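Local atomic coordinates of hypothetical protein (Aquifex aeolicus, PDB entry 2HEK), a protein that binds guanosine diphosphate and a zinc ion and probably acts as an HD-domain nucleotide hydrolase, perhaps a dGTPase. Residues 61-69 against 186-196; 108-116 against 246-254. One frame throughout, in Å; residues are numbered along the deposited sequence.

Contact 1 of 2, residues 61-69 against 186-196; sequences ITERICESL and ISTLRVYENKV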
loop_
_atom_site.group_PDB
_atom_site.type_symbol
_atom_site.label_atom_id
_atom_site.label_comp_id
_atom_site.label_asym_id
_atom_site.label_seq_id
_atom_site.Cartn_x
_atom_site.Cartn_y
_atom_site.Cartn_z
ATOM N N ILE A 61 -3.306 -4.974 19.296
ATOM C CA ILE A 61 -2.205 -4.026 19.522
ATOM C C ILE A 61 -1.632 -4.130 20.951
ATOM O O ILE A 61 -0.415 -4.048 21.141
ATOM C CB ILE A 61 -2.613 -2.550 19.200
ATOM C CG1 ILE A 61 -2.852 -2.428 17.702
ATOM C CG2 ILE A 61 -1.478 -1.535 19.603
ATOM C CD1 ILE A 61 -1.564 -2.621 16.851
ATOM N N THR A 62 -2.506 -4.343 21.942
ATOM C CA THR A 62 -2.047 -4.570 23.314
ATOM C C THR A 62 -1.108 -5.771 23.367
ATOM O O THR A 62 -0.069 -5.688 24.014
ATOM C CB THR A 62 -3.228 -4.786 24.285
ATOM O OG1 THR A 62 -4.089 -3.630 24.219
ATOM C CG2 THR A 62 -2.714 -4.943 25.723
ATOM N N GLU A 63 -1.485 -6.871 22.709
ATOM C CA GLU A 63 -0.617 -8.072 22.592
ATOM C C GLU A 63 0.762 -7.715 22.075
ATOM O O GLU A 63 1.802 -8.102 22.667
ATOM C CB GLU A 63 -1.253 -9.122 21.675
ATOM C CG GLU A 63 -0.558 -10.522 21.649
ATOM C CD GLU A 63 -1.485 -11.558 21.023
ATOM O OE1 GLU A 63 -1.864 -11.383 19.835
ATOM O OE2 GLU A 63 -1.867 -12.539 21.724
ATOM N N ARG A 64 0.782 -6.971 20.971
ATOM C CA ARG A 64 2.016 -6.570 20.321
ATOM C C ARG A 64 2.890 -5.743 21.251
ATOM O O ARG A 64 4.102 -5.995 21.379
ATOM C CB ARG A 64 1.692 -5.773 19.035
ATOM C CG ARG A 64 1.173 -6.624 17.882
ATOM C CD ARG A 64 2.317 -7.368 17.181
ATOM N NE ARG A 64 1.891 -8.003 15.921
ATOM C CZ ARG A 64 1.443 -9.257 15.807
ATOM N NH1 ARG A 64 1.354 -10.044 16.874
ATOM N NH2 ARG A 64 1.081 -9.728 14.614
ATOM N N ILE A 65 2.295 -4.754 21.916
ATOM C CA ILE A 65 3.076 -3.873 22.803
ATOM C C ILE A 65 3.624 -4.677 24.005
ATOM O O ILE A 65 4.771 -4.488 24.397
ATOM C CB ILE A 65 2.239 -2.681 23.330
ATOM C CG1 ILE A 65 1.873 -1.686 22.195
ATOM C CG2 ILE A 65 2.986 -1.956 24.477
ATOM C CD1 ILE A 65 0.735 -0.696 22.572
ATOM N N CYS A 66 2.812 -5.566 24.579
ATOM C CA CYS A 66 3.291 -6.459 25.670
ATOM C C CYS A 66 4.461 -7.343 25.208
ATOM O O CYS A 66 5.436 -7.544 25.950
ATOM C CB CYS A 66 2.148 -7.337 26.192
ATOM S SG CYS A 66 0.974 -6.373 27.140
ATOM N N GLU A 67 4.368 -7.876 23.997
ATOM C CA GLU A 67 5.495 -8.608 23.380
ATOM C C GLU A 67 6.781 -7.774 23.254
ATOM O O GLU A 67 7.879 -8.249 23.602
ATOM C CB GLU A 67 5.090 -9.246 22.036
ATOM C CG GLU A 67 4.091 -10.382 22.199
ATOM C CD GLU A 67 3.430 -10.887 20.889
ATOM O OE1 GLU A 67 3.693 -10.331 19.788
ATOM O OE2 GLU A 67 2.612 -11.847 20.982
ATOM N N SER A 68 6.656 -6.539 22.779
ATOM C CA SER A 68 7.816 -5.651 22.644
ATOM C C SER A 68 8.383 -5.262 24.010
ATOM O O SER A 68 9.602 -5.172 24.191
ATOM C CB SER A 68 7.456 -4.394 21.849
ATOM O OG SER A 68 8.458 -3.385 21.981
ATOM N N LEU A 69 7.491 -5.023 24.969
ATOM C CA LEU A 69 7.904 -4.547 26.279
ATOM C C LEU A 69 8.203 -5.663 27.290
ATOM O O LEU A 69 8.651 -5.367 28.407
ATOM C CB LEU A 69 6.877 -3.577 26.844
ATOM C CG LEU A 69 6.654 -2.245 26.125
ATOM C CD1 LEU A 69 5.614 -1.463 26.922
ATOM C CD2 LEU A 69 7.943 -1.440 25.976
ATOM N N ILE A 186 5.876 0.879 17.939
ATOM C CA ILE A 186 5.795 -0.186 18.965
ATOM C C ILE A 186 7.192 -0.792 19.236
ATOM O O ILE A 186 7.572 -0.955 20.393
ATOM C CB ILE A 186 4.790 -1.274 18.564
ATOM C CG1 ILE A 186 3.362 -0.712 18.696
ATOM C CG2 ILE A 186 4.967 -2.578 19.401
ATOM C CD1 ILE A 186 2.276 -1.572 18.105
ATOM N N SER A 187 7.967 -1.080 18.194
ATOM C CA SER A 187 9.270 -1.745 18.404
ATOM C C SER A 187 10.291 -0.895 19.174
ATOM O O SER A 187 11.225 -1.436 19.788
ATOM C CB SER A 187 9.882 -2.232 17.075
ATOM O OG SER A 187 10.444 -1.136 16.377
ATOM N N THR A 188 10.128 0.423 19.135
ATOM C CA THR A 188 11.046 1.333 19.822
ATOM C C THR A 188 10.585 1.743 21.223
ATOM O O THR A 188 11.232 2.585 21.855
ATOM C CB THR A 188 11.327 2.621 19.000
ATOM O OG1 THR A 188 10.120 3.405 18.869
ATOM C CG2 THR A 188 11.852 2.252 17.662
ATOM N N LEU A 189 9.497 1.157 21.722
ATOM C CA LEU A 189 8.992 1.545 23.038
ATOM C C LEU A 189 9.860 0.833 24.055
ATOM O O LEU A 189 10.371 -0.242 23.767
ATOM C CB LEU A 189 7.517 1.149 23.257
ATOM C CG LEU A 189 6.485 1.825 22.326
ATOM C CD1 LEU A 189 5.037 1.380 22.629
ATOM C CD2 LEU A 189 6.651 3.370 22.349
ATOM N N ARG A 190 10.032 1.447 25.222
ATOM C CA ARG A 190 10.784 0.838 26.329
ATOM C C ARG A 190 10.018 1.121 27.610
ATOM O O ARG A 190 9.283 2.096 27.676
ATOM C CB ARG A 190 12.174 1.476 26.464
ATOM C CG ARG A 190 13.045 1.408 25.223
ATOM C CD ARG A 190 13.583 0.023 24.967
ATOM N NE ARG A 190 14.545 0.018 23.861
ATOM C CZ ARG A 190 14.210 -0.289 22.602
ATOM N NH1 ARG A 190 12.946 -0.610 22.297
ATOM N NH2 ARG A 190 15.124 -0.269 21.643
ATOM N N VAL A 191 10.201 0.275 28.621
ATOM C CA VAL A 191 9.811 0.603 30.010
ATOM C C VAL A 191 11.023 1.156 30.792
ATOM O O VAL A 191 12.077 0.496 30.915
ATOM C CB VAL A 191 9.291 -0.638 30.757
ATOM C CG1 VAL A 191 8.786 -0.267 32.145
ATOM C CG2 VAL A 191 8.208 -1.339 29.943
ATOM N N TYR A 192 10.884 2.356 31.319
ATOM C CA TYR A 192 11.963 2.951 32.095
ATOM C C TYR A 192 11.351 3.667 33.279
ATOM O O TYR A 192 10.398 4.447 33.122
ATOM C CB TYR A 192 12.824 3.853 31.210
ATOM C CG TYR A 192 14.099 4.321 31.872
ATOM C CD1 TYR A 192 15.271 3.583 31.760
ATOM C CD2 TYR A 192 14.138 5.496 32.604
ATOM C CE1 TYR A 192 16.441 4.002 32.362
ATOM C CE2 TYR A 192 15.303 5.926 33.210
ATOM C CZ TYR A 192 16.451 5.176 33.085
ATOM O OH TYR A 192 17.608 5.589 33.703
ATOM N N GLU A 193 11.899 3.414 34.464
ATOM C CA GLU A 193 11.366 4.033 35.682
ATOM C C GLU A 193 9.856 3.802 35.730
ATOM O O GLU A 193 9.077 4.704 36.042
ATOM C CB GLU A 193 11.662 5.540 35.702
ATOM C CG GLU A 193 13.095 5.953 36.078
ATOM C CD GLU A 193 13.317 7.459 35.901
ATOM O OE1 GLU A 193 12.306 8.221 35.932
ATOM O OE2 GLU A 193 14.491 7.883 35.722
ATOM N N ASN A 194 9.451 2.591 35.376
ATOM C CA ASN A 194 8.042 2.215 35.343
ATOM C C ASN A 194 7.109 3.038 34.417
ATOM O O ASN A 194 5.889 3.053 34.606
ATOM C CB ASN A 194 7.490 2.178 36.771
ATOM C CG ASN A 194 6.400 1.169 36.930
ATOM O OD1 ASN A 194 5.246 1.535 37.143
ATOM N ND2 ASN A 194 6.744 -0.114 36.790
ATOM N N LYS A 195 7.679 3.717 33.422
ATOM C CA LYS A 195 6.871 4.402 32.405
ATOM C C LYS A 195 7.092 3.732 31.058
ATOM O O LYS A 195 8.169 3.156 30.819
ATOM C CB LYS A 195 7.263 5.873 32.270
ATOM C CG LYS A 195 7.061 6.736 33.496
ATOM C CD LYS A 195 7.795 8.066 33.314
ATOM C CE LYS A 195 8.450 8.545 34.622
ATOM N NZ LYS A 195 7.455 8.866 35.701
ATOM N N VAL A 196 6.086 3.812 30.179
ATOM C CA VAL A 196 6.272 3.496 28.756
ATOM C C VAL A 196 6.927 4.715 28.113
ATOM O O VAL A 196 6.388 5.820 28.159
ATOM C CB VAL A 196 4.926 3.168 28.035
ATOM C CG1 VAL A 196 5.168 2.867 26.519
ATOM C CG2 VAL A 196 4.230 1.973 28.696
#
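Ile186 plugs into the side of helix 61-69 as a knob into a hole formed by Ile61, Arg64, Ile65 and Ser68. The helix segment is the end of helix 51-69, which carries the zinc ligand His54 of the HD domain. Ile186 lies at the end of helix 183-187, just before the hairpin of strands 189-192 and 195-199. From Ile186 CB two branches leave. The CG2 branch lies anti to the backbone N and ends 3.9 Å from Ser68 CB, also touching the carbonyl oxygen of Arg64. CG1 lies anti to the carbonyl carbon (chi1 -72°), which lays the branch across Ile65 at about a right angle, Ile186 CG1 to Ile65 CG1 at 3.9 Å. At its tip, Ile186 CD1 meets CG2 of Ile61 at 4.0 Å. Met163 of helix 160-173 also touches Ile186.

The backbone of Ile186 is held too. Ser68 OG donates to Ile186 O over 3.0 Å, from above the carbonyl plane. Leu189 N reaches the same oxygen from the opposite face, so two donors grip it as the chain turns from helix into strand. With an alanine at Ser68 the OG is gone, and Ile186 O, left with Leu189 N of these two donors, is likely to be less firmly tied to the helix.

Leu69 covers the start of the hairpin. Its CD1 sits against both valines, Val191 and Val196, and crosses the latter at about a right angle, 4.1 Å from Val196 CG2. Helix 145-155 adds Leu149 against both valines. The other methyl, Leu69 CD2, also reaches Val191 and rests on the Leu189 backbone, 3.5 Å from Leu189 O.

Contact 2 of 2, residues 108-116 against 246-254; sequences FTERVIKET and FTDINNFLR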
loop_
_atom_site.group_PDB
_atom_site.type_symbol
_atom_site.label_atom_id
_atom_site.label_comp_id
_atom_site.label_asym_id
_atom_site.label_seq_id
_atom_site.Cartn_x
_atom_site.Cartn_y
_atom_site.Cartn_z
ATOM N N PHE A 108 -19.879 3.309 33.295
ATOM C CA PHE A 108 -20.655 2.216 32.699
ATOM C C PHE A 108 -19.800 1.013 32.282
ATOM O O PHE A 108 -20.298 -0.104 32.262
ATOM C CB PHE A 108 -21.519 2.710 31.544
ATOM C CG PHE A 108 -22.822 3.308 31.984
ATOM C CD1 PHE A 108 -22.928 4.670 32.224
ATOM C CD2 PHE A 108 -23.935 2.502 32.192
ATOM C CE1 PHE A 108 -24.148 5.226 32.651
ATOM C CE2 PHE A 108 -25.142 3.042 32.613
ATOM C CZ PHE A 108 -25.249 4.410 32.838
ATOM N N THR A 109 -18.518 1.231 31.982
ATOM C CA THR A 109 -17.614 0.105 31.675
ATOM C C THR A 109 -17.453 -0.789 32.883
ATOM O O THR A 109 -17.475 -2.000 32.744
ATOM C CB THR A 109 -16.232 0.559 31.175
ATOM O OG1 THR A 109 -16.402 1.251 29.934
ATOM C CG2 THR A 109 -15.319 -0.627 30.937
ATOM N N GLU A 110 -17.260 -0.185 34.061
ATOM C CA GLU A 110 -17.168 -0.938 35.306
ATOM C C GLU A 110 -18.482 -1.643 35.578
ATOM O O GLU A 110 -18.464 -2.818 35.921
ATOM C CB GLU A 110 -16.743 -0.064 36.526
ATOM C CG GLU A 110 -16.726 -0.863 37.868
ATOM C CD GLU A 110 -16.150 -0.038 39.040
ATOM O OE1 GLU A 110 -15.928 1.158 38.843
ATOM O OE2 GLU A 110 -15.911 -0.575 40.144
ATOM N N ARG A 111 -19.622 -0.976 35.391
ATOM C CA ARG A 111 -20.919 -1.584 35.617
ATOM C C ARG A 111 -21.187 -2.799 34.729
ATOM O O ARG A 111 -21.688 -3.814 35.208
ATOM C CB ARG A 111 -22.025 -0.529 35.413
ATOM C CG ARG A 111 -22.028 0.569 36.461
ATOM C CD ARG A 111 -23.353 1.298 36.502
ATOM N NE ARG A 111 -24.461 0.382 36.773
ATOM C CZ ARG A 111 -25.738 0.673 36.559
ATOM N NH1 ARG A 111 -26.067 1.867 36.081
ATOM N NH2 ARG A 111 -26.674 -0.214 36.837
ATOM N N VAL A 112 -20.849 -2.689 33.450
ATOM C CA VAL A 112 -21.061 -3.788 32.491
ATOM C C VAL A 112 -20.171 -5.008 32.872
ATOM O O VAL A 112 -20.604 -6.152 32.835
ATOM C CB VAL A 112 -20.879 -3.335 31.016
ATOM C CG1 VAL A 112 -20.912 -4.523 30.069
ATOM C CG2 VAL A 112 -21.958 -2.333 30.627
ATOM N N ILE A 113 -18.924 -4.732 33.247
ATOM C CA ILE A 113 -18.022 -5.813 33.670
ATOM C C ILE A 113 -18.527 -6.518 34.940
ATOM O O ILE A 113 -18.401 -7.741 35.048
ATOM C CB ILE A 113 -16.616 -5.267 33.907
ATOM C CG1 ILE A 113 -15.946 -4.895 32.579
ATOM C CG2 ILE A 113 -15.753 -6.282 34.648
ATOM C CD1 ILE A 113 -14.788 -3.932 32.726
ATOM N N LYS A 114 -19.083 -5.762 35.886
ATOM C CA LYS A 114 -19.447 -6.322 37.190
ATOM C C LYS A 114 -20.873 -6.857 37.278
ATOM O O LYS A 114 -21.125 -7.807 38.040
ATOM C CB LYS A 114 -19.191 -5.291 38.277
ATOM C CG LYS A 114 -17.687 -5.142 38.586
ATOM C CD LYS A 114 -17.444 -4.072 39.649
ATOM C CE LYS A 114 -15.982 -4.078 40.097
ATOM N NZ LYS A 114 -15.704 -3.006 41.130
ATOM N N GLU A 115 -21.786 -6.280 36.489
ATOM C CA GLU A 115 -23.221 -6.566 36.589
ATOM C C GLU A 115 -23.805 -7.457 35.476
ATOM O O GLU A 115 -25.032 -7.631 35.410
ATOM C CB GLU A 115 -24.023 -5.252 36.693
ATOM C CG GLU A 115 -23.593 -4.311 37.851
ATOM C CD GLU A 115 -24.296 -2.952 37.844
ATOM O OE1 GLU A 115 -25.438 -2.822 37.341
ATOM O OE2 GLU A 115 -23.703 -1.986 38.358
ATOM N N THR A 116 -22.956 -8.022 34.608
ATOM C CA THR A 116 -23.440 -8.908 33.542
ATOM C C THR A 116 -22.656 -10.214 33.565
ATOM O O THR A 116 -21.759 -10.380 34.406
ATOM C CB THR A 116 -23.268 -8.244 32.139
ATOM O OG1 THR A 116 -21.873 -8.079 31.872
ATOM C CG2 THR A 116 -23.988 -6.880 32.068
ATOM N N PHE A 246 -31.241 4.267 34.732
ATOM C CA PHE A 246 -30.143 3.325 34.432
ATOM C C PHE A 246 -29.755 2.409 35.595
ATOM O O PHE A 246 -28.723 1.740 35.541
ATOM C CB PHE A 246 -28.926 4.080 33.870
ATOM C CG PHE A 246 -29.141 4.613 32.476
ATOM C CD1 PHE A 246 -29.126 5.976 32.228
ATOM C CD2 PHE A 246 -29.382 3.747 31.415
ATOM C CE1 PHE A 246 -29.334 6.463 30.937
ATOM C CE2 PHE A 246 -29.593 4.229 30.137
ATOM C CZ PHE A 246 -29.573 5.581 29.899
ATOM N N THR A 247 -30.582 2.376 36.644
ATOM C CA THR A 247 -30.347 1.437 37.744
ATOM C C THR A 247 -30.326 -0.011 37.239
ATOM O O THR A 247 -29.500 -0.805 37.689
ATOM C CB THR A 247 -31.314 1.625 38.971
ATOM O OG1 THR A 247 -32.679 1.464 38.571
ATOM C CG2 THR A 247 -31.122 3.010 39.611
ATOM N N ASP A 248 -31.217 -0.344 36.303
ATOM C CA ASP A 248 -31.132 -1.623 35.584
ATOM C C ASP A 248 -30.153 -1.485 34.386
ATOM O O ASP A 248 -30.385 -0.676 33.480
ATOM C CB ASP A 248 -32.511 -2.056 35.085
ATOM C CG ASP A 248 -32.523 -3.476 34.535
ATOM O OD1 ASP A 248 -31.508 -4.197 34.671
ATOM O OD2 ASP A 248 -33.559 -3.889 33.963
ATOM N N ILE A 249 -29.072 -2.272 34.408
ATOM C CA ILE A 249 -27.992 -2.199 33.394
ATOM C C ILE A 249 -28.473 -2.566 31.985
ATOM O O ILE A 249 -27.868 -2.150 30.988
ATOM C CB ILE A 249 -26.736 -3.046 33.801
ATOM C CG1 ILE A 249 -25.499 -2.697 32.951
ATOM C CG2 ILE A 249 -27.027 -4.546 33.757
ATOM C CD1 ILE A 249 -24.914 -1.362 33.246
ATOM N N ASN A 250 -29.560 -3.335 31.911
ATOM C CA ASN A 250 -30.161 -3.707 30.639
ATOM C C ASN A 250 -30.712 -2.518 29.864
ATOM O O ASN A 250 -30.811 -2.576 28.636
ATOM C CB ASN A 250 -31.245 -4.762 30.831
ATOM C CG ASN A 250 -30.687 -6.085 31.288
ATOM O OD1 ASN A 250 -29.564 -6.469 30.931
ATOM N ND2 ASN A 250 -31.467 -6.798 32.098
ATOM N N ASN A 251 -31.057 -1.445 30.570
ATOM C CA ASN A 251 -31.514 -0.222 29.908
ATOM C C ASN A 251 -30.354 0.530 29.268
ATOM O O ASN A 251 -30.552 1.327 28.353
ATOM C CB ASN A 251 -32.262 0.694 30.878
ATOM C CG ASN A 251 -33.674 0.213 31.169
ATOM O OD1 ASN A 251 -34.352 -0.332 30.296
ATOM N ND2 ASN A 251 -34.122 0.408 32.404
ATOM N N PHE A 252 -29.146 0.312 29.780
ATOM C CA PHE A 252 -27.967 0.807 29.086
ATOM C C PHE A 252 -27.673 -0.118 27.904
ATOM O O PHE A 252 -27.539 0.358 26.796
ATOM C CB PHE A 252 -26.754 0.919 30.007
ATOM C CG PHE A 252 -25.476 1.128 29.261
ATOM C CD1 PHE A 252 -25.142 2.388 28.780
ATOM C CD2 PHE A 252 -24.643 0.058 28.985
ATOM C CE1 PHE A 252 -23.974 2.584 28.050
ATOM C CE2 PHE A 252 -23.475 0.242 28.248
ATOM C CZ PHE A 252 -23.143 1.505 27.785
ATOM N N LEU A 253 -27.629 -1.431 28.145
ATOM C CA LEU A 253 -27.290 -2.406 27.123
ATOM C C LEU A 253 -28.197 -2.357 25.894
ATOM O O LEU A 253 -27.748 -2.668 24.790
ATOM C CB LEU A 253 -27.178 -3.829 27.688
ATOM C CG LEU A 253 -25.993 -4.098 28.655
ATOM C CD1 LEU A 253 -26.108 -5.498 29.235
ATOM C CD2 LEU A 253 -24.608 -3.928 28.014
ATOM N N ARG A 254 -29.446 -1.930 26.060
ATOM C CA ARG A 254 -30.338 -1.832 24.906
ATOM C C ARG A 254 -30.109 -0.584 24.057
ATOM O O ARG A 254 -30.677 -0.457 22.980
ATOM C CB ARG A 254 -31.811 -1.980 25.326
ATOM C CG ARG A 254 -32.134 -3.434 25.689
ATOM C CD ARG A 254 -33.627 -3.719 25.898
ATOM N NE ARG A 254 -34.118 -3.411 27.253
ATOM C CZ ARG A 254 -34.725 -2.276 27.601
ATOM N NH1 ARG A 254 -34.908 -1.290 26.717
ATOM N NH2 ARG A 254 -35.137 -2.117 28.851
HETATM O O HOH W 1 -28.236 -4.213 36.909
#
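Ile249, Phe108 and Arg111 carry most of this contact, in which helix 108-115 of the HD domain packs against the turn and short helix at 246-254. An aromatic cluster of Phe108, Phe246 and Phe252 forms one side of it. The Phe108 ring lies in an offset stack on Phe252, with centroids 4.7 Å apart and planes at 24°. It also turns its edge to the face of Phe246 in a T-shaped pair, the planes at 84°. Leu98 of helix 95-98 touches both Phe246 and Phe252.

Ile249 fills the middle. Its CG1 branch, anti to the backbone N (chi1 -166°), carries CD1 between the Phe108 ring edge, Val112 CG2 and Arg111. Ile249 CD1 lies 3.7 Å from Arg111 CB and over one face of the guanidinium. Its CG2 lies by Glu115 O and the methyl of Thr116; that methyl meets Leu253 CD1 tip to tip.

Arg111 bends at chi3 and spreads its guanidinium edge between two kinds of acceptor. NE and NH2 grip the Glu115 carboxylate side-on, one nitrogen to each oxygen. This salt bridge probably steadies the arginine as it reaches across the contact. NH2 also makes weak bonds to the carbonyl oxygens of Phe246 and Thr247. Glu102 forms a second salt bridge with NH1. A water links Glu115 OE1 to Ile249 N. The shortest bond across the contact runs from Arg111 NH1 to Phe246 O, 2.7 Å, with the oxygen near the guanidinium plane.

Overall arrangement
The two contacts lie far apart, with centres about 32 Å and nearest atoms about 13 Å from each other. Their segments alternate along the chain: 61-69, 108-116, 186-196, 246-254. Each joins a helix of the HD domain to a part of the HD-associated region, so the two regions meet at two separate places. Contact 1 uses helix 51-69, the end of helix 183-187 and the hairpin that follows it. Contact 2 pairs helix 108-115 with a loop and the short helix 250-253, and has no strand. Neither contact touches the zinc: the side chain of Ile61 is about 11 Å from the ion and that of Phe252 about 13 Å.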